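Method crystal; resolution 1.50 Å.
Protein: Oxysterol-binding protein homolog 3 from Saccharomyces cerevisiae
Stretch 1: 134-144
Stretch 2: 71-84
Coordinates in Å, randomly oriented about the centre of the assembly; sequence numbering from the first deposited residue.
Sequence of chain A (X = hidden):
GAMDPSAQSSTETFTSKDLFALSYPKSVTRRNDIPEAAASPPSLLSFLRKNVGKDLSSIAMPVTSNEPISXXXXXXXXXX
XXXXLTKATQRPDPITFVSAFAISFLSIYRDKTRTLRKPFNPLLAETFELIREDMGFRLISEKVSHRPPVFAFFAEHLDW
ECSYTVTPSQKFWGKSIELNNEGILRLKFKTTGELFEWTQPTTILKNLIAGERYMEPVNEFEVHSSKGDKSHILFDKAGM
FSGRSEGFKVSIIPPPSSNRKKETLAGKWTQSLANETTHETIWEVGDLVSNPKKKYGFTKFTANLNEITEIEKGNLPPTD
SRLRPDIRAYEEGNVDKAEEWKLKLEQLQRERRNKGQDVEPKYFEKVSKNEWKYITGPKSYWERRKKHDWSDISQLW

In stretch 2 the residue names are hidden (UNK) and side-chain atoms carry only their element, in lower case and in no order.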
ATOM      1  N   ASP A 134      17.458  -2.075   7.108  1.00 16.46           N
ATOM      2  CA  ASP A 134      18.241  -1.348   6.115  1.00 16.53           C
ATOM      3  C   ASP A 134      17.729   0.076   5.926  1.00 16.22           C
ATOM      4  O   ASP A 134      18.485   0.961   5.526  1.00 17.47           O
ATOM      5  CB  ASP A 134      18.218  -2.081   4.772  1.00 18.29           C
ATOM      6  CG  ASP A 134      16.812  -2.308   4.256  1.00 19.06           C
ATOM      7  OD1 ASP A 134      16.534  -1.932   3.099  1.00 21.24           O
ATOM      8  OD2 ASP A 134      15.987  -2.867   5.009  1.00 20.25           O
ATOM      9  N   MET A 135      16.448   0.298   6.206  1.00 13.81           N
ATOM     10  CA  MET A 135      15.864   1.629   6.072  1.00 13.15           C
ATOM     11  C   MET A 135      15.502   2.214   7.429  1.00 11.82           C
ATOM     12  O   MET A 135      14.885   3.277   7.520  1.00 12.95           O
ATOM     13  CB  MET A 135      14.634   1.582   5.161  1.00 13.32           C
ATOM     14  CG  MET A 135      14.990   1.285   3.709  1.00 15.55           C
ATOM     15  SD  MET A 135      13.595   1.434   2.579  1.00 19.18           S
ATOM     16  CE  MET A 135      12.889  -0.184   2.733  1.00 18.47           C
ATOM     17  N   GLY A 136      15.879   1.497   8.482  1.00 11.72           N
ATOM     18  CA  GLY A 136      15.632   1.951   9.837  1.00 11.96           C
ATOM     19  C   GLY A 136      14.199   2.028  10.318  1.00 10.98           C
ATOM     20  O   GLY A 136      13.917   2.752  11.273  1.00 11.82           O
ATOM     21  N   PHE A 137      13.284   1.293   9.691  1.00  9.82           N
ATOM     22  CA  PHE A 137      11.904   1.362  10.147  1.00 10.58           C
ATOM     23  C   PHE A 137      11.239   0.009  10.304  1.00  9.76           C
ATOM     24  O   PHE A 137      11.730  -1.012   9.823  1.00 10.16           O
ATOM     25  CB  PHE A 137      11.063   2.235   9.200  1.00 11.18           C
ATOM     26  CG  PHE A 137      10.641   1.541   7.922  1.00 12.44           C
ATOM     27  CD1 PHE A 137       9.540   0.686   7.905  1.00 13.42           C
ATOM     28  CD2 PHE A 137      11.328   1.767   6.732  1.00 12.50           C
ATOM     29  CE1 PHE A 137       9.126   0.069   6.720  1.00 14.05           C
ATOM     30  CE2 PHE A 137      10.925   1.157   5.542  1.00 12.77           C
ATOM     31  CZ  PHE A 137       9.822   0.306   5.535  1.00 11.71           C
ATOM     32  N   ARG A 138      10.121   0.015  11.011  1.00 10.41           N
ATOM     33  CA  ARG A 138       9.334  -1.188  11.191  1.00 10.30           C
ATOM     34  C   ARG A 138       7.894  -0.752  11.026  1.00 11.66           C
ATOM     35  O   ARG A 138       7.528   0.380  11.353  1.00 13.67           O
ATOM     36  CB  ARG A 138       9.547  -1.804  12.571  1.00 11.31           C
ATOM     37  CG  ARG A 138       9.032  -0.971  13.721  1.00 10.83           C
ATOM     38  CD  ARG A 138       9.348  -1.654  15.033  1.00 12.98           C
ATOM     39  NE  ARG A 138       8.783  -0.944  16.173  1.00 14.78           N
ATOM     40  CZ  ARG A 138       9.069  -1.232  17.437  1.00 18.66           C
ATOM     41  NH1 ARG A 138       9.913  -2.214  17.716  1.00 17.77           N
ATOM     42  NH2 ARG A 138       8.507  -0.541  18.419  1.00 20.91           N
ATOM     43  N   LEU A 139       7.079  -1.654  10.510  1.00  9.20           N
ATOM     44  CA  LEU A 139       5.685  -1.355  10.281  1.00  9.91           C
ATOM     45  C   LEU A 139       4.820  -2.512  10.739  1.00  8.25           C
ATOM     46  O   LEU A 139       5.220  -3.672  10.647  1.00  7.64           O
ATOM     47  CB  LEU A 139       5.479  -1.105   8.782  1.00 12.95           C
ATOM     48  CG  LEU A 139       4.091  -1.027   8.143  1.00 12.42           C
ATOM     49  CD1 LEU A 139       4.221  -0.347   6.780  1.00 12.69           C
ATOM     50  CD2 LEU A 139       3.484  -2.417   7.991  1.00 11.37           C
ATOM     51  N   ILE A 140       3.652  -2.188  11.282  1.00  8.42           N
ATOM     52  CA  ILE A 140       2.691  -3.210  11.663  1.00  8.34           C
ATOM     53  C   ILE A 140       1.345  -2.753  11.097  1.00  6.58           C
ATOM     54  O   ILE A 140       1.037  -1.561  11.083  1.00  7.80           O
ATOM     55  CB  ILE A 140       2.588  -3.415  13.200  1.00  7.99           C
ATOM     56  CG1 ILE A 140       1.547  -4.500  13.498  1.00  8.42           C
ATOM     57  CG2 ILE A 140       2.196  -2.123  13.895  1.00  9.94           C
ATOM     58  CD1 ILE A 140       1.852  -5.848  12.869  1.00  8.71           C
ATOM     59  N   SER A 141       0.567  -3.701  10.590  1.00  7.35           N
ATOM     60  CA  SER A 141      -0.738  -3.394  10.028  1.00  6.74           C
ATOM     61  C   SER A 141      -1.723  -4.497  10.388  1.00  6.72           C
ATOM     62  O   SER A 141      -1.329  -5.635  10.660  1.00  7.74           O
ATOM     63  CB  SER A 141      -0.643  -3.241   8.506  1.00  7.76           C
ATOM     64  OG  SER A 141      -0.226  -4.438   7.870  1.00  7.71           O
ATOM     65  N   GLU A 142      -3.004  -4.156  10.382  1.00  6.67           N
ATOM     66  CA  GLU A 142      -4.048  -5.108  10.729  1.00  7.44           C
ATOM     67  C   GLU A 142      -5.362  -4.719  10.062  1.00  8.07           C
ATOM     68  O   GLU A 142      -5.662  -3.535   9.914  1.00  8.42           O
ATOM     69  CB  GLU A 142      -4.215  -5.125  12.258  1.00  8.57           C
ATOM     70  CG  GLU A 142      -5.275  -6.074  12.796  1.00  9.04           C
ATOM     71  CD  GLU A 142      -5.224  -6.229  14.318  1.00  9.70           C
ATOM     72  OE1 GLU A 142      -4.867  -5.259  15.020  1.00 10.50           O
ATOM     73  OE2 GLU A 142      -5.559  -7.325  14.816  1.00 10.38           O
ATOM     74  N   LYS A 143      -6.132  -5.710   9.622  1.00  6.81           N
ATOM     75  CA  LYS A 143      -7.439  -5.404   9.053  1.00  6.41           C
ATOM     76  C   LYS A 143      -8.330  -5.293  10.286  1.00  7.69           C
ATOM     77  O   LYS A 143      -8.550  -6.285  10.987  1.00  8.10           O
ATOM     78  CB  LYS A 143      -7.938  -6.523   8.145  1.00  7.01           C
ATOM     79  CG  LYS A 143      -9.298  -6.204   7.541  1.00  9.05           C
ATOM     80  CD  LYS A 143      -9.729  -7.253   6.546  1.00 11.35           C
ATOM     81  CE  LYS A 143     -11.085  -6.908   5.951  1.00 14.51           C
ATOM     82  NZ  LYS A 143     -11.501  -7.911   4.931  1.00 16.33           N
ATOM     83  N   VAL A 144      -8.833  -4.090  10.556  1.00  9.18           N
ATOM     84  CA  VAL A 144      -9.646  -3.852  11.748  1.00  9.81           C
ATOM     85  C   VAL A 144     -11.164  -3.889  11.565  1.00  9.83           C
ATOM     86  O   VAL A 144     -11.911  -3.903  12.548  1.00 11.71           O
ATOM     87  CB  VAL A 144      -9.247  -2.511  12.412  1.00 10.08           C
ATOM     88  CG1 VAL A 144      -7.774  -2.554  12.814  1.00 11.95           C
ATOM     89  CG2 VAL A 144      -9.493  -1.350  11.453  1.00 12.43           C
ATOM     90  N   UNK A  71      -3.816  -7.157   0.630  1.00  7.23           N
ATOM     91  CA  UNK A  71      -3.949  -5.703   0.553  1.00  7.40           C
ATOM     92  C   UNK A  71      -3.064  -5.027   1.600  1.00  7.54           C
ATOM     93  O   UNK A  71      -2.561  -3.928   1.377  1.00  7.07           O
ATOM     94  c   UNK A  71      -5.412  -5.253   0.745  1.00  8.23           C
ATOM     95  c   UNK A  71      -5.492  -3.721   0.761  1.00 10.34           C
ATOM     96  c   UNK A  71      -7.738  -5.437  -0.291  1.00 12.46           C
ATOM     97  c   UNK A  71      -6.273  -5.814  -0.388  1.00 11.07           C
ATOM     98  N   UNK A  72      -2.868  -5.678   2.745  1.00  5.66           N
ATOM     99  CA  UNK A  72      -2.008  -5.100   3.774  1.00  6.10           C
ATOM    100  C   UNK A  72      -0.597  -4.956   3.211  1.00  6.88           C
ATOM    101  O   UNK A  72       0.084  -3.960   3.461  1.00  7.67           O
ATOM    102  c   UNK A  72      -3.712  -4.804   6.365  1.00 11.20           C
ATOM    103  c   UNK A  72      -3.290  -6.145   5.788  1.00  8.36           C
ATOM    104  c   UNK A  72      -1.975  -5.991   5.018  1.00  7.03           C
ATOM    105  c   UNK A  72      -3.110  -7.178   6.899  1.00  9.95           C
ATOM    106  N   UNK A  73      -0.160  -5.955   2.449  1.00  6.86           N
ATOM    107  CA  UNK A  73       1.164  -5.913   1.845  1.00  6.42           C
ATOM    108  C   UNK A  73       1.222  -4.838   0.750  1.00  6.88           C
ATOM    109  O   UNK A  73       2.209  -4.107   0.641  1.00  7.53           O
ATOM    110  c   UNK A  73       1.734  -8.308   2.445  1.00  7.98           C
ATOM    111  c   UNK A  73       1.529  -7.305   1.305  1.00  6.13           C
ATOM    112  o   UNK A  73       1.068 -10.268   1.235  1.00  8.14           O
ATOM    113  n   UNK A  73       2.951 -10.399   2.457  1.00  7.38           N
ATOM    114  c   UNK A  73       1.892  -9.744   1.986  1.00  8.06           C
ATOM    115  N   UNK A  74       0.158  -4.723  -0.043  1.00  6.84           N
ATOM    116  CA  UNK A  74       0.111  -3.710  -1.096  1.00  7.26           C
ATOM    117  C   UNK A  74       0.260  -2.306  -0.516  1.00  7.34           C
ATOM    118  O   UNK A  74       1.075  -1.511  -0.985  1.00  8.74           O
ATOM    119  c   UNK A  74      -0.462  -2.606  -3.925  1.00 11.72           C
ATOM    120  c   UNK A  74      -2.879  -2.580  -3.306  1.00 10.31           C
ATOM    121  c   UNK A  74      -1.215  -3.777  -1.858  1.00  7.78           C
ATOM    122  c   UNK A  74      -1.452  -2.570  -2.777  1.00  8.44           C
ATOM    123  N   UNK A  75      -0.529  -1.994   0.504  1.00  6.81           N
ATOM    124  CA  UNK A  75      -0.454  -0.666   1.093  1.00  8.19           C
ATOM    125  C   UNK A  75       0.904  -0.413   1.759  1.00  7.43           C
ATOM    126  O   UNK A  75       1.354   0.732   1.847  1.00  9.04           O
ATOM    127  c   UNK A  75      -4.179  -0.396   2.146  1.00 12.33           C
ATOM    128  c   UNK A  75      -2.935  -0.524   1.289  1.00 11.15           C
ATOM    129  c   UNK A  75      -1.484   0.911   2.758  1.00  9.75           C
ATOM    130  c   UNK A  75      -1.618  -0.447   2.072  1.00  8.09           C
ATOM    131  N   UNK A  76       1.570  -1.477   2.201  1.00  7.53           N
ATOM    132  CA  UNK A  76       2.892  -1.330   2.807  1.00  7.85           C
ATOM    133  C   UNK A  76       3.908  -0.823   1.789  1.00  7.95           C
ATOM    134  O   UNK A  76       4.967  -0.322   2.163  1.00  8.99           O
ATOM    135  c   UNK A  76       3.382  -2.662   3.380  1.00  8.28           C
ATOM    136  o   UNK A  76       2.594  -3.047   4.489  1.00 10.96           O
ATOM    137  N   UNK A  77       3.591  -0.961   0.501  1.00  8.06           N
ATOM    138  CA  UNK A  77       4.493  -0.484  -0.543  1.00  8.45           C
ATOM    139  C   UNK A  77       4.541   1.038  -0.529  1.00  8.74           C
ATOM    140  O   UNK A  77       5.392   1.652  -1.180  1.00  9.73           O
ATOM    141  o   UNK A  77       2.758  -3.740  -3.457  1.00  9.81           O
ATOM    142  c   UNK A  77       4.200  -2.521  -2.029  1.00 10.00           C
ATOM    143  c   UNK A  77       3.805  -3.067  -3.386  1.00  9.86           C
ATOM    144  c   UNK A  77       4.053  -1.009  -1.914  1.00  8.26           C
ATOM    145  o   UNK A  77       4.531  -2.825  -4.376  1.00  9.36           O
ATOM    146  N   UNK A  78       3.623   1.642   0.219  1.00  8.22           N
ATOM    147  CA  UNK A  78       3.599   3.090   0.376  1.00  9.60           C
ATOM    148  C   UNK A  78       4.946   3.505   0.979  1.00 10.33           C
ATOM    149  O   UNK A  78       5.387   4.643   0.814  1.00  9.64           O
ATOM    150  c   UNK A  78       2.464   3.521   1.341  1.00 11.03           C
ATOM    151  c   UNK A  78       2.605   4.989   1.737  1.00 14.80           C
ATOM    152  o   UNK A  78       1.197   3.324   0.702  1.00 14.36           O
ATOM    153  N   UNK A  79       5.602   2.565   1.656  1.00  9.74           N
ATOM    154  CA  UNK A  79       6.879   2.830   2.314  1.00  9.66           C
ATOM    155  C   UNK A  79       8.137   2.343   1.592  1.00 10.33           C
ATOM    156  O   UNK A  79       9.224   2.329   2.168  1.00 10.13           O
ATOM    157  c   UNK A  79       4.545   2.477   4.765  1.00 12.90           C
ATOM    158  c   UNK A  79       3.597   3.168   5.520  1.00 12.74           C
ATOM    159  c   UNK A  79       6.172   4.170   5.240  1.00 12.76           C
ATOM    160  c   UNK A  79       6.827   2.266   3.739  1.00  9.83           C
ATOM    161  c   UNK A  79       5.835   2.970   4.616  1.00 10.57           C
ATOM    162  c   UNK A  79       5.236   4.867   5.995  1.00 12.11           C
ATOM    163  c   UNK A  79       3.946   4.367   6.136  1.00 14.28           C
ATOM    164  N   UNK A  80       7.994   1.966   0.324  1.00  8.82           N
ATOM    165  CA  UNK A  80       9.142   1.508  -0.451  1.00  9.56           C
ATOM    166  C   UNK A  80      10.268   2.543  -0.434  1.00  9.42           C
ATOM    167  O   UNK A  80      11.444   2.185  -0.376  1.00 11.51           O
ATOM    168  o   UNK A  80       8.344   0.716  -4.609  1.00  9.63           O
ATOM    169  c   UNK A  80       9.536   0.589  -4.247  1.00  7.14           C
ATOM    170  c   UNK A  80       9.909   0.789  -2.785  1.00  9.42           C
ATOM    171  c   UNK A  80       8.739   1.231  -1.907  1.00  9.22           C
ATOM    172  o   UNK A  80      10.456   0.298  -5.041  1.00  9.87           O
ATOM    173  N   UNK A  81       9.902   3.823  -0.491  1.00  9.09           N
ATOM    174  CA  UNK A  81      10.893   4.897  -0.511  1.00  8.12           C
ATOM    175  C   UNK A  81      10.920   5.692   0.793  1.00  9.44           C
ATOM    176  O   UNK A  81      11.056   6.924   0.799  1.00  9.47           O
ATOM    177  c   UNK A  81       9.483   3.972  -4.850  1.00  8.60           C
ATOM    178  c   UNK A  81      10.623   5.821  -1.704  1.00  8.67           C
ATOM    179  c   UNK A  81      10.687   3.696  -5.473  1.00  7.91           C
ATOM    180  o   UNK A  81      10.686   3.005  -6.665  1.00 10.14           O
ATOM    181  c   UNK A  81      11.880   4.111  -4.900  1.00  8.81           C
ATOM    182  c   UNK A  81       9.467   4.671  -3.639  1.00  8.83           C
ATOM    183  c   UNK A  81      10.651   5.101  -3.037  1.00  6.81           C
ATOM    184  c   UNK A  81      11.857   4.814  -3.682  1.00  7.87           C
ATOM    185  N   UNK A  82      10.800   4.963   1.896  1.00  9.69           N
ATOM    186  CA  UNK A  82      10.827   5.542   3.232  1.00  9.45           C
ATOM    187  C   UNK A  82      12.048   6.433   3.489  1.00  9.89           C
ATOM    188  O   UNK A  82      11.965   7.375   4.280  1.00  9.47           O
ATOM    189  c   UNK A  82      10.773   4.430   4.276  1.00 10.90           C
ATOM    190  N   UNK A  83      13.203   6.137   2.855  1.00  9.69           N
ATOM    191  CA  UNK A  83      14.368   6.998   3.101  1.00 10.46           C
ATOM    192  C   UNK A  83      14.102   8.470   2.778  1.00 11.29           C
ATOM    193  O   UNK A  83      14.810   9.355   3.258  1.00 11.22           O
ATOM    194  c   UNK A  83      15.445   6.379   2.215  1.00 10.86           C
ATOM    195  c   UNK A  83      15.116   4.918   2.301  1.00 11.72           C
ATOM    196  c   UNK A  83      13.608   4.903   2.153  1.00 11.02           C
ATOM    197  N   UNK A  84      13.087   8.735   1.958  1.00  9.84           N
ATOM    198  CA  UNK A  84      12.734  10.115   1.628  1.00  9.95           C
ATOM    199  C   UNK A  84      12.267  10.835   2.890  1.00 11.10           C
ATOM    200  O   UNK A  84      12.514  12.031   3.066  1.00 10.81           O
ATOM    201  c   UNK A  84      11.612  10.150   0.588  1.00 10.76           C
ATOM    202  c   UNK A  84      12.885  10.926  -1.419  1.00 12.81           C
ATOM    203  c   UNK A  84      11.994   9.823  -0.858  1.00 10.26           C
ATOM    204  c   UNK A  84      10.739   9.679  -1.696  1.00 11.80           C
TER

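Position 71 carries four carbons, forked at the first with one arm two carbons long, and has no contact with stretch 1: Ile71. Position 72 also has four carbons, but forked at the second; its CB lies 3.7 Å from Ser141 OG, and one fork carbon approaches the backbone of Glu142, hence Leu72. That carbon, CD2 of Leu72, lies 4.0 Å from Glu142 C, so the residue packs against strand backbone as well as side chain.

Position 73 has three carbons, the third bearing one oxygen and one nitrogen; this amide is Gln73, its CA-to-CB bond pointing away. Position 74, four carbons forked at the second, is Leu74, out of reach. Position 75, four carbons forked at the first with a two-carbon arm, is Ile75, its CA-to-CB bond directed sideways.

Position 76 has one carbon, then one oxygen that touches Leu139: Ser76. Its OG donates to Leu72 O (2.9 Å), while the same OG lies 3.7 Å from Leu139 CD2. At 77, three carbons end in two oxygens; this carboxylate is Glu77, its CA-to-CB bond pointing away, with both oxygens hydrogen-bonded elsewhere in the structure. Position 78, one carbon carrying an oxygen and a carbon, is Thr78, whose OG1 donates to Ile75 O at 2.8 Å.

Position 79 shows one carbon followed by a six-carbon ring without oxygen; its CB is 4.0 Å from Phe137 CZ and the ring touches Leu139: Phe79. Its CD2 is 3.5 Å from Leu139 CD1. Position 80 has three carbons ending in two oxygens, and its backbone O lies 3.7 Å from Met135 SD: Glu80, whose CA-to-CB bond points away. Position 81, one carbon, then a six-carbon ring bearing one oxygen, is Tyr81, its CA-to-CB bond also pointing away.

Position 82 has a single carbon, its CB, 3.5 Å from Phe137 CE2: Ala82. A type I turn from Phe79 to Ala82 is closed by Ala82 N donating to Phe79 O (3.1 Å). At 83, three carbons close a ring onto the backbone N, and the ring touches Met135: Pro83, with CD 3.5 Å from Met135 SD. Position 84, four carbons forked at the second, is Leu84, out of reach.

No hydrogen bond crosses between the stretches; the 457 Å² of buried surface comes largely from apolar packing. Met135, Phe137, Leu139 and Ser141 all point toward stretch 2, the last three as alternate residues of the strand. Strand and helix run roughly antiparallel (138°), 9.0 Å apart at closest axis approach, with Ser141 CA nearest Leu72 CA and Leu139 CA nearest Ser76 CA; beyond the two elements, Met135 CA is nearest Pro83 CA.

Stretch 2 (71-84) ILQLISETFEYAPL
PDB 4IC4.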